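Local coordinates for protein 4-aminobutyrate transaminase (Acinetobacter baumannii, PDB 6WOP) that probably transfers the amino group of 4-aminobutyrate to 2-oxoglutarate, using pyridoxal 5'-phosphate as cofactor, at residues A[43-48]-A[408-413]; A[368-373]-A[379-384]; A[330-335]-A[393-398]. One frame throughout, in Å; residues are numbered along the deposited sequence.

Contact 1: A[43-48]-A[408-413]; sequences QFIDFA and LDILKQ
The small domain of a fold-type I (class-III) aminotransferase draws on both ends of the chain, and here a strand from the N-terminal part packs on the C-terminal helix: Ile45 and Phe47 of 43-48 face Ile410 and Leu408 of helix 401-416. The backbones stay well apart, with the CA atoms of Ile45 and Ile410 9.9 Å from each other, and long apolar side chains span the gap. The two isoleucines meet methyl to methyl: Ile45 CD1 lies 4.1 Å from Ile410 CD1, their chains crossing at a slant. In each, CG1 stands anti to the carbonyl carbon and the chain then runs on extended (chi2 167° in Ile45, 153° in Ile410), which carries CD1 toward the partner. Two residues on, Phe47 brings the far end of its ring to the helix. Its CE2 lies 4.4 Å from Leu408 CD2, while its CZ is 4.3 Å from Leu408 N, an oblique approach. Leu379 of the neighbouring strand touches both Ile45 and Phe47, and also Ile410, and so fills in between strand and helix. On the strand, Asp46 closes an Asx turn: its OD1 accepts from Ala48 N at 2.7 Å, met from above the carboxylate plane, and also from Gly49 N. The turn spans Phe47, the residue between Asp46 and Ala48. The side chains that meet are wholly hydrocarbon and buried, and their spacings are relaxed, so cohesion between strand and helix here probably rests on dispersion and the exclusion of water, without directional bonds.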
loop_
_atom_site.group_PDB
_atom_site.type_symbol
_atom_site.label_atom_id
_atom_site.label_comp_id
_atom_site.label_asym_id
_atom_site.label_seq_id
_atom_site.Cartn_x
_atom_site.Cartn_y
_atom_site.Cartn_z
ATOM N N GLN A 43 48.168 12.888 5.353
ATOM C CA GLN A 43 47.987 11.577 4.746
ATOM C C GLN A 43 47.140 10.703 5.669
ATOM O O GLN A 43 47.355 10.694 6.891
ATOM C CB GLN A 43 49.373 10.947 4.553
ATOM C CG GLN A 43 49.560 10.245 3.258
ATOM C CD GLN A 43 51.011 9.813 3.026
ATOM O OE1 GLN A 43 51.866 10.594 2.584
ATOM N NE2 GLN A 43 51.292 8.574 3.394
ATOM N N PHE A 44 46.194 9.957 5.082
ATOM C CA PHE A 44 45.333 9.027 5.811
ATOM C C PHE A 44 45.458 7.633 5.220
ATOM O O PHE A 44 45.559 7.472 3.998
ATOM C CB PHE A 44 43.876 9.441 5.756
ATOM C CG PHE A 44 43.593 10.672 6.520
ATOM C CD1 PHE A 44 43.699 11.899 5.903
ATOM C CD2 PHE A 44 43.250 10.615 7.888
ATOM C CE1 PHE A 44 43.465 13.052 6.600
ATOM C CE2 PHE A 44 43.004 11.778 8.588
ATOM C CZ PHE A 44 43.112 13.000 7.950
ATOM N N ILE A 45 45.516 6.628 6.078
ATOM C CA ILE A 45 45.503 5.255 5.587
ATOM C C ILE A 45 44.034 4.908 5.462
ATOM O O ILE A 45 43.269 5.123 6.400
ATOM C CB ILE A 45 46.232 4.297 6.547
ATOM C CG1 ILE A 45 47.725 4.627 6.613
ATOM C CG2 ILE A 45 45.898 2.805 6.224
ATOM C CD1 ILE A 45 48.512 3.943 7.780
ATOM N N ASP A 46 43.647 4.365 4.339
ATOM C CA ASP A 46 42.226 4.154 4.063
ATOM C C ASP A 46 41.808 2.747 4.499
ATOM O O ASP A 46 42.046 1.771 3.778
ATOM C CB ASP A 46 41.998 4.384 2.564
ATOM C CG ASP A 46 40.554 4.174 2.161
ATOM O OD1 ASP A 46 39.682 4.157 3.070
ATOM O OD2 ASP A 46 40.302 4.003 0.918
ATOM N N PHE A 47 41.125 2.632 5.637
ATOM C CA PHE A 47 40.427 1.387 5.952
ATOM C C PHE A 47 38.923 1.466 5.655
ATOM O O PHE A 47 38.144 0.686 6.228
ATOM C CB PHE A 47 40.592 1.015 7.421
ATOM C CG PHE A 47 41.927 0.307 7.765
ATOM C CD1 PHE A 47 42.982 0.273 6.860
ATOM C CD2 PHE A 47 42.093 -0.304 9.004
ATOM C CE1 PHE A 47 44.219 -0.354 7.173
ATOM C CE2 PHE A 47 43.312 -0.958 9.305
ATOM C CZ PHE A 47 44.376 -0.966 8.397
ATOM N N ALA A 48 38.503 2.399 4.805
ATOM C CA ALA A 48 37.091 2.559 4.441
ATOM C C ALA A 48 36.782 2.131 3.028
ATOM O O ALA A 48 35.666 1.663 2.767
ATOM C CB ALA A 48 36.660 4.028 4.580
ATOM N N LEU A 408 47.281 -1.214 11.493
ATOM C CA LEU A 408 46.918 -2.066 12.637
ATOM C C LEU A 408 47.615 -1.596 13.900
ATOM O O LEU A 408 47.091 -1.747 15.005
ATOM C CB LEU A 408 47.294 -3.511 12.360
ATOM C CG LEU A 408 46.674 -4.278 11.206
ATOM C CD1 LEU A 408 47.339 -5.648 11.075
ATOM C CD2 LEU A 408 45.177 -4.363 11.347
ATOM N N ASP A 409 48.812 -1.016 13.759
ATOM C CA ASP A 409 49.475 -0.439 14.923
ATOM C C ASP A 409 48.719 0.794 15.439
ATOM O O ASP A 409 48.612 0.997 16.651
ATOM C CB ASP A 409 50.924 -0.096 14.579
ATOM C CG ASP A 409 51.803 -1.349 14.331
ATOM O OD1 ASP A 409 51.391 -2.482 14.694
ATOM O OD2 ASP A 409 52.930 -1.177 13.765
ATOM N N ILE A 410 48.235 1.656 14.547
ATOM C CA ILE A 410 47.452 2.795 15.012
ATOM C C ILE A 410 46.170 2.310 15.690
ATOM O O ILE A 410 45.756 2.854 16.726
ATOM C CB ILE A 410 47.140 3.739 13.833
ATOM C CG1 ILE A 410 48.449 4.342 13.255
ATOM C CG2 ILE A 410 46.184 4.844 14.257
ATOM C CD1 ILE A 410 48.304 4.722 11.753
ATOM N N LEU A 411 45.514 1.304 15.093
ATOM C CA LEU A 411 44.297 0.736 15.679
ATOM C C LEU A 411 44.568 0.277 17.099
ATOM O O LEU A 411 43.817 0.605 18.035
ATOM C CB LEU A 411 43.809 -0.439 14.815
ATOM C CG LEU A 411 42.585 -1.251 15.301
ATOM C CD1 LEU A 411 41.284 -0.492 15.015
ATOM C CD2 LEU A 411 42.519 -2.571 14.596
ATOM N N LYS A 412 45.673 -0.467 17.291
ATOM C CA LYS A 412 46.006 -0.937 18.635
ATOM C C LYS A 412 46.259 0.221 19.598
ATOM O O LYS A 412 45.876 0.158 20.777
ATOM C CB LYS A 412 47.230 -1.855 18.578
ATOM C CG LYS A 412 47.079 -3.024 17.643
ATOM C CD LYS A 412 47.630 -4.328 18.253
ATOM C CE LYS A 412 49.109 -4.319 18.390
ATOM N NZ LYS A 412 49.554 -5.016 19.656
ATOM N N GLN A 413 46.929 1.275 19.139
ATOM C CA GLN A 413 47.150 2.415 20.020
ATOM C C GLN A 413 45.824 3.057 20.393
ATOM O O GLN A 413 45.624 3.473 21.544
ATOM C CB GLN A 413 48.077 3.439 19.360
ATOM C CG GLN A 413 49.500 2.951 19.170
ATOM C CD GLN A 413 50.220 3.665 18.005
ATOM O OE1 GLN A 413 49.665 4.579 17.357
ATOM N NE2 GLN A 413 51.435 3.216 17.706
#

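Contact 2: A[368-373]-A[379-384]; sequences KVVQNY and LLLLTC
Gln371 and Leu381 supply the direct hydrogen bond between these segments. Gln371 leaves the helix with CG anti to its own N (chi1 179°) and an extended chain, so that NE2 reaches Leu381 O at 2.7 Å. The bond is nearly straight (168° at the hydrogen) and lies in the plane of the glutamine amide, although the donor stands above the plane of the Leu381 carbonyl. Lys368 NZ gives a 2.8 Å hydrogen bond to Gln371 OE1, in the carbonyl plane, so both ends of the amide are held and its rotation is fixed. Two waters extend the polar link. The first donates to Gln371 O and Leu379 O and accepts from Leu381 N; the second accepts from Gln371 NE2 and Thr383 N, each at 3.2 Å. Helix 364-376 leads through a short turn into strand 379-384, an alpha-beta unit of the small domain; helix 368-373 and strand 382-384 run antiparallel at 162°, with a closest approach of the axes of 9.4 Å. Van der Waals packing accompanies these bonds. Thr383 CG2 lies against the Gln371 amide, 3.9 Å from NE2, the two side chains crossing at about a right angle. On the side facing helix 401-416, the apolar pair Val370 CG1 and Leu381 CD1 meets at 4.1 Å, and both residues also touch Leu411 of that helix. Leu380 and Leu382, whose CB atoms point away from the helix, pack on Thr82 and Val81, respectively, of the second subunit.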
loop_
_atom_site.group_PDB
_atom_site.type_symbol
_atom_site.label_atom_id
_atom_site.label_comp_id
_atom_site.label_asym_id
_atom_site.label_seq_id
_atom_site.Cartn_x
_atom_site.Cartn_y
_atom_site.Cartn_z
ATOM N N LYS A 368 33.651 5.183 19.111
ATOM C CA LYS A 368 34.002 6.528 18.666
ATOM C C LYS A 368 35.356 6.955 19.219
ATOM O O LYS A 368 36.098 7.677 18.540
ATOM C CB LYS A 368 32.941 7.550 19.093
ATOM C CG LYS A 368 31.628 7.466 18.388
ATOM C CD LYS A 368 31.830 7.196 16.949
ATOM C CE LYS A 368 31.250 8.340 16.106
ATOM N NZ LYS A 368 30.978 7.991 14.652
ATOM N N VAL A 369 35.718 6.510 20.418
ATOM C CA VAL A 369 37.031 6.891 20.952
ATOM C C VAL A 369 38.138 6.347 20.045
ATOM O O VAL A 369 39.066 7.059 19.678
ATOM C CB VAL A 369 37.188 6.423 22.416
ATOM C CG1 VAL A 369 38.655 6.440 22.835
ATOM C CG2 VAL A 369 36.339 7.312 23.373
ATOM N N VAL A 370 38.013 5.090 19.628
ATOM C CA VAL A 370 39.009 4.462 18.764
ATOM C C VAL A 370 38.995 5.117 17.381
ATOM O O VAL A 370 40.047 5.450 16.813
ATOM C CB VAL A 370 38.732 2.940 18.676
ATOM C CG1 VAL A 370 39.580 2.266 17.541
ATOM C CG2 VAL A 370 38.935 2.265 20.051
ATOM N N GLN A 371 37.794 5.270 16.812
ATOM C CA GLN A 371 37.650 5.896 15.513
ATOM C C GLN A 371 38.274 7.281 15.510
ATOM O O GLN A 371 38.945 7.652 14.532
ATOM C CB GLN A 371 36.166 5.975 15.130
ATOM C CG GLN A 371 35.932 6.635 13.776
ATOM C CD GLN A 371 34.462 6.721 13.393
ATOM O OE1 GLN A 371 33.612 7.242 14.151
ATOM N NE2 GLN A 371 34.154 6.219 12.231
ATOM N N ASN A 372 38.030 8.076 16.566
ATOM C CA ASN A 372 38.566 9.429 16.492
ATOM C C ASN A 372 40.064 9.458 16.792
ATOM O O ASN A 372 40.809 10.228 16.165
ATOM C CB ASN A 372 37.811 10.378 17.431
ATOM C CG ASN A 372 36.308 10.383 17.139
ATOM O OD1 ASN A 372 35.850 9.719 16.194
ATOM N ND2 ASN A 372 35.538 11.129 17.936
ATOM N N TYR A 373 40.576 8.586 17.669
ATOM C CA TYR A 373 42.024 8.481 17.807
ATOM C C TYR A 373 42.660 8.144 16.471
ATOM O O TYR A 373 43.700 8.708 16.104
ATOM C CB TYR A 373 42.397 7.409 18.801
ATOM C CG TYR A 373 43.893 7.251 18.888
ATOM C CD1 TYR A 373 44.578 6.399 18.032
ATOM C CD2 TYR A 373 44.625 7.966 19.824
ATOM C CE1 TYR A 373 45.932 6.265 18.101
ATOM C CE2 TYR A 373 45.978 7.849 19.884
ATOM C CZ TYR A 373 46.618 6.975 19.035
ATOM O OH TYR A 373 47.971 6.828 19.094
ATOM N N LEU A 379 44.447 7.482 10.174
ATOM C CA LEU A 379 43.799 6.206 9.880
ATOM C C LEU A 379 42.286 6.425 9.802
ATOM O O LEU A 379 41.672 6.881 10.756
ATOM C CB LEU A 379 44.170 5.141 10.941
ATOM C CG LEU A 379 43.440 3.818 10.677
ATOM C CD1 LEU A 379 43.877 3.118 9.276
ATOM C CD2 LEU A 379 43.557 2.901 11.899
ATOM N N LEU A 380 41.684 6.131 8.652
ATOM C CA LEU A 380 40.266 6.364 8.419
ATOM C C LEU A 380 39.513 5.078 8.691
ATOM O O LEU A 380 39.667 4.115 7.932
ATOM C CB LEU A 380 40.045 6.808 6.967
ATOM C CG LEU A 380 38.587 6.945 6.468
ATOM C CD1 LEU A 380 37.819 7.943 7.322
ATOM C CD2 LEU A 380 38.540 7.409 5.014
ATOM N N LEU A 381 38.629 5.093 9.710
ATOM C CA LEU A 381 37.857 3.936 10.161
ATOM C C LEU A 381 36.366 4.200 10.068
ATOM O O LEU A 381 35.917 5.303 10.400
ATOM C CB LEU A 381 38.166 3.601 11.656
ATOM C CG LEU A 381 39.578 3.089 11.991
ATOM C CD1 LEU A 381 39.789 2.829 13.529
ATOM C CD2 LEU A 381 39.798 1.826 11.157
ATOM N N LEU A 382 35.596 3.170 9.677
ATOM C CA LEU A 382 34.133 3.241 9.680
ATOM C C LEU A 382 33.499 2.443 10.818
ATOM O O LEU A 382 33.980 1.362 11.173
ATOM C CB LEU A 382 33.564 2.705 8.379
ATOM C CG LEU A 382 34.092 3.321 7.072
ATOM C CD1 LEU A 382 33.544 2.484 5.939
ATOM C CD2 LEU A 382 33.661 4.783 6.959
ATOM N N THR A 383 32.353 2.936 11.308
ATOM C CA THR A 383 31.523 2.173 12.248
ATOM C C THR A 383 30.241 1.662 11.581
ATOM O O THR A 383 29.922 1.971 10.431
ATOM C CB THR A 383 31.159 2.993 13.487
ATOM O OG1 THR A 383 30.427 4.167 13.096
ATOM C CG2 THR A 383 32.435 3.358 14.300
ATOM N N CYS A 384 29.506 0.825 12.297
ATOM C CA CYS A 384 28.336 0.184 11.737
ATOM C C CYS A 384 27.518 -0.286 12.912
ATOM O O CYS A 384 27.809 0.074 14.061
ATOM C CB CYS A 384 28.690 -1.008 10.853
ATOM S SG CYS A 384 30.044 -2.085 11.470
HETATM O O HOH W 1 39.072 6.980 11.825
HETATM O O HOH W 2 31.341 5.867 10.659
#

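Contact 3: A[330-335]-A[393-398]; sequences AELVAT and FLYPLT
Leu332, on helix 321-342 in the small domain of this fold-type I aminotransferase, meets two aromatic residues, Phe393 and Tyr395 of 393-398. With CG anti to the backbone N (chi1 166°), its isobutyl fork is placed so that CD1 faces Phe393 while CD2 reaches both Phe393 and Tyr395. Phe393 offers a face. Leu332 CD1 sits 4.2 Å from the ring centroid and only 3° off the normal, a CH-pi contact over the ring centre, while CD2 lies on the same side but at the root of the ring, 3.4 Å from Phe393 CG and 3.5 Å from its CB. Tyr395 is turned differently: it presents an edge, and CD2 lies near the plane of its ring. CD2 thus sits between the CB-CG root of Phe393 and the edge of Tyr395. The tyrosine ring has further company, since Phe404 stacks edge-to-face with it, Arg248 makes a cation-pi contact, and its OH is hydrogen-bonded to Ser355 OG. Leu332 also touches Val357 on the adjoining strand and Leu408 on the last helix, so helix, sheet and loop close round it. At the tyrosine edge, Leu332 CD2 stands 3.8 Å from Tyr395 CE2.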
loop_
_atom_site.group_PDB
_atom_site.type_symbol
_atom_site.label_atom_id
_atom_site.label_comp_id
_atom_site.label_asym_id
_atom_site.label_seq_id
_atom_site.Cartn_x
_atom_site.Cartn_y
_atom_site.Cartn_z
ATOM N N ALA A 330 43.213 -12.560 7.903
ATOM C CA ALA A 330 43.773 -13.370 8.963
ATOM C C ALA A 330 44.650 -12.518 9.881
ATOM O O ALA A 330 44.605 -12.670 11.114
ATOM C CB ALA A 330 44.561 -14.547 8.373
ATOM N N GLU A 331 45.452 -11.609 9.294
ATOM C CA GLU A 331 46.376 -10.784 10.059
ATOM C C GLU A 331 45.630 -9.758 10.893
ATOM O O GLU A 331 45.988 -9.510 12.067
ATOM C CB GLU A 331 47.372 -10.090 9.122
ATOM C CG GLU A 331 48.379 -9.268 9.899
ATOM C CD GLU A 331 49.499 -8.675 9.060
ATOM O OE1 GLU A 331 50.357 -8.000 9.670
ATOM O OE2 GLU A 331 49.530 -8.892 7.835
ATOM N N LEU A 332 44.589 -9.145 10.304
ATOM C CA LEU A 332 43.741 -8.273 11.098
ATOM C C LEU A 332 43.038 -9.034 12.229
ATOM O O LEU A 332 42.900 -8.499 13.338
ATOM C CB LEU A 332 42.723 -7.564 10.201
ATOM C CG LEU A 332 41.534 -6.865 10.900
ATOM C CD1 LEU A 332 41.978 -5.832 11.890
ATOM C CD2 LEU A 332 40.624 -6.178 9.855
ATOM N N VAL A 333 42.552 -10.259 11.983
ATOM C CA VAL A 333 41.861 -10.970 13.058
ATOM C C VAL A 333 42.822 -11.265 14.216
ATOM O O VAL A 333 42.481 -11.073 15.390
ATOM C CB VAL A 333 41.171 -12.241 12.517
ATOM C CG1 VAL A 333 40.786 -13.202 13.630
ATOM C CG2 VAL A 333 39.865 -11.883 11.805
ATOM N N ALA A 334 44.058 -11.688 13.915
ATOM C CA ALA A 334 45.005 -11.936 14.997
ATOM C C ALA A 334 45.265 -10.669 15.803
ATOM O O ALA A 334 45.496 -10.743 17.012
ATOM C CB ALA A 334 46.316 -12.494 14.442
ATOM N N THR A 335 45.338 -9.505 15.139
ATOM C CA THR A 335 45.483 -8.238 15.855
ATOM C C THR A 335 44.272 -7.961 16.758
ATOM O O THR A 335 44.427 -7.514 17.896
ATOM C CB THR A 335 45.672 -7.111 14.842
ATOM O OG1 THR A 335 47.010 -7.158 14.380
ATOM C CG2 THR A 335 45.521 -5.762 15.454
ATOM N N PHE A 393 35.984 -3.203 8.774
ATOM C CA PHE A 393 37.236 -2.947 8.046
ATOM C C PHE A 393 37.046 -3.231 6.567
ATOM O O PHE A 393 36.720 -4.364 6.181
ATOM C CB PHE A 393 38.361 -3.802 8.638
ATOM C CG PHE A 393 38.614 -3.489 10.066
ATOM C CD1 PHE A 393 39.476 -2.444 10.401
ATOM C CD2 PHE A 393 37.939 -4.178 11.073
ATOM C CE1 PHE A 393 39.686 -2.079 11.734
ATOM C CE2 PHE A 393 38.124 -3.819 12.412
ATOM C CZ PHE A 393 39.011 -2.756 12.730
ATOM N N LEU A 394 37.250 -2.198 5.740
ATOM C CA LEU A 394 37.030 -2.239 4.297
ATOM C C LEU A 394 38.208 -1.681 3.509
ATOM O O LEU A 394 38.019 -1.047 2.433
ATOM C CB LEU A 394 35.769 -1.453 3.963
ATOM C CG LEU A 394 34.549 -2.219 4.458
ATOM C CD1 LEU A 394 33.272 -1.257 4.429
ATOM C CD2 LEU A 394 34.360 -3.443 3.583
ATOM N N TYR A 395 39.446 -1.876 4.035
ATOM C CA TYR A 395 40.663 -1.437 3.357
ATOM C C TYR A 395 40.710 -2.022 1.960
ATOM O O TYR A 395 40.241 -3.148 1.770
ATOM C CB TYR A 395 41.864 -1.938 4.140
ATOM C CG TYR A 395 41.695 -3.413 4.581
ATOM C CD1 TYR A 395 42.063 -4.470 3.753
ATOM C CD2 TYR A 395 41.188 -3.724 5.837
ATOM C CE1 TYR A 395 41.901 -5.836 4.190
ATOM C CE2 TYR A 395 41.021 -5.018 6.271
ATOM C CZ TYR A 395 41.395 -6.066 5.463
ATOM O OH TYR A 395 41.214 -7.323 5.944
ATOM N N PRO A 396 41.312 -1.335 0.976
ATOM C CA PRO A 396 41.547 -1.965 -0.327
ATOM C C PRO A 396 42.308 -3.259 -0.175
ATOM O O PRO A 396 43.216 -3.343 0.656
ATOM C CB PRO A 396 42.402 -0.901 -1.079
ATOM C CG PRO A 396 41.804 0.424 -0.564
ATOM C CD PRO A 396 41.581 0.115 0.953
ATOM N N LEU A 397 41.936 -4.283 -0.984
ATOM C CA LEU A 397 42.644 -5.570 -0.950
ATOM C C LEU A 397 44.052 -5.453 -1.539
ATOM O O LEU A 397 44.891 -6.371 -1.350
ATOM C CB LEU A 397 41.877 -6.600 -1.755
ATOM C CG LEU A 397 40.435 -6.850 -1.277
ATOM C CD1 LEU A 397 39.757 -7.983 -2.103
ATOM C CD2 LEU A 397 40.468 -7.223 0.221
ATOM N N THR A 398 44.306 -4.343 -2.191
ATOM C CA THR A 398 45.612 -4.001 -2.769
ATOM C C THR A 398 46.513 -3.225 -1.786
ATOM O O THR A 398 47.609 -2.786 -2.181
ATOM C CB THR A 398 45.370 -3.151 -4.022
ATOM O OG1 THR A 398 44.533 -2.030 -3.678
ATOM C CG2 THR A 398 44.650 -3.946 -5.135
#

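Read together, the three contacts are one small-domain core approached from different sides. Contacts 1 and 2, with centres about 9 Å apart, share a sheet: Ile45 O lies 2.9 Å from Leu380 N and Phe47 N 3.1 Å from Leu380 O, probable hydrogen bonds between neighbouring strands. Contact 3 joins contact 1, about 11 Å away between centres, through Phe47 O and Leu394 N and through Leu408 CD2, 3.6 Å from Leu332 CD1. Contacts 2 and 3 are the most widely spaced, about 15 Å between centres, yet Leu381 CD2 still reaches Phe393 CE1. In this family the pyridoxal phosphate site lies in the cleft between the domains, at the subunit interface; these contacts join parts of the small domain.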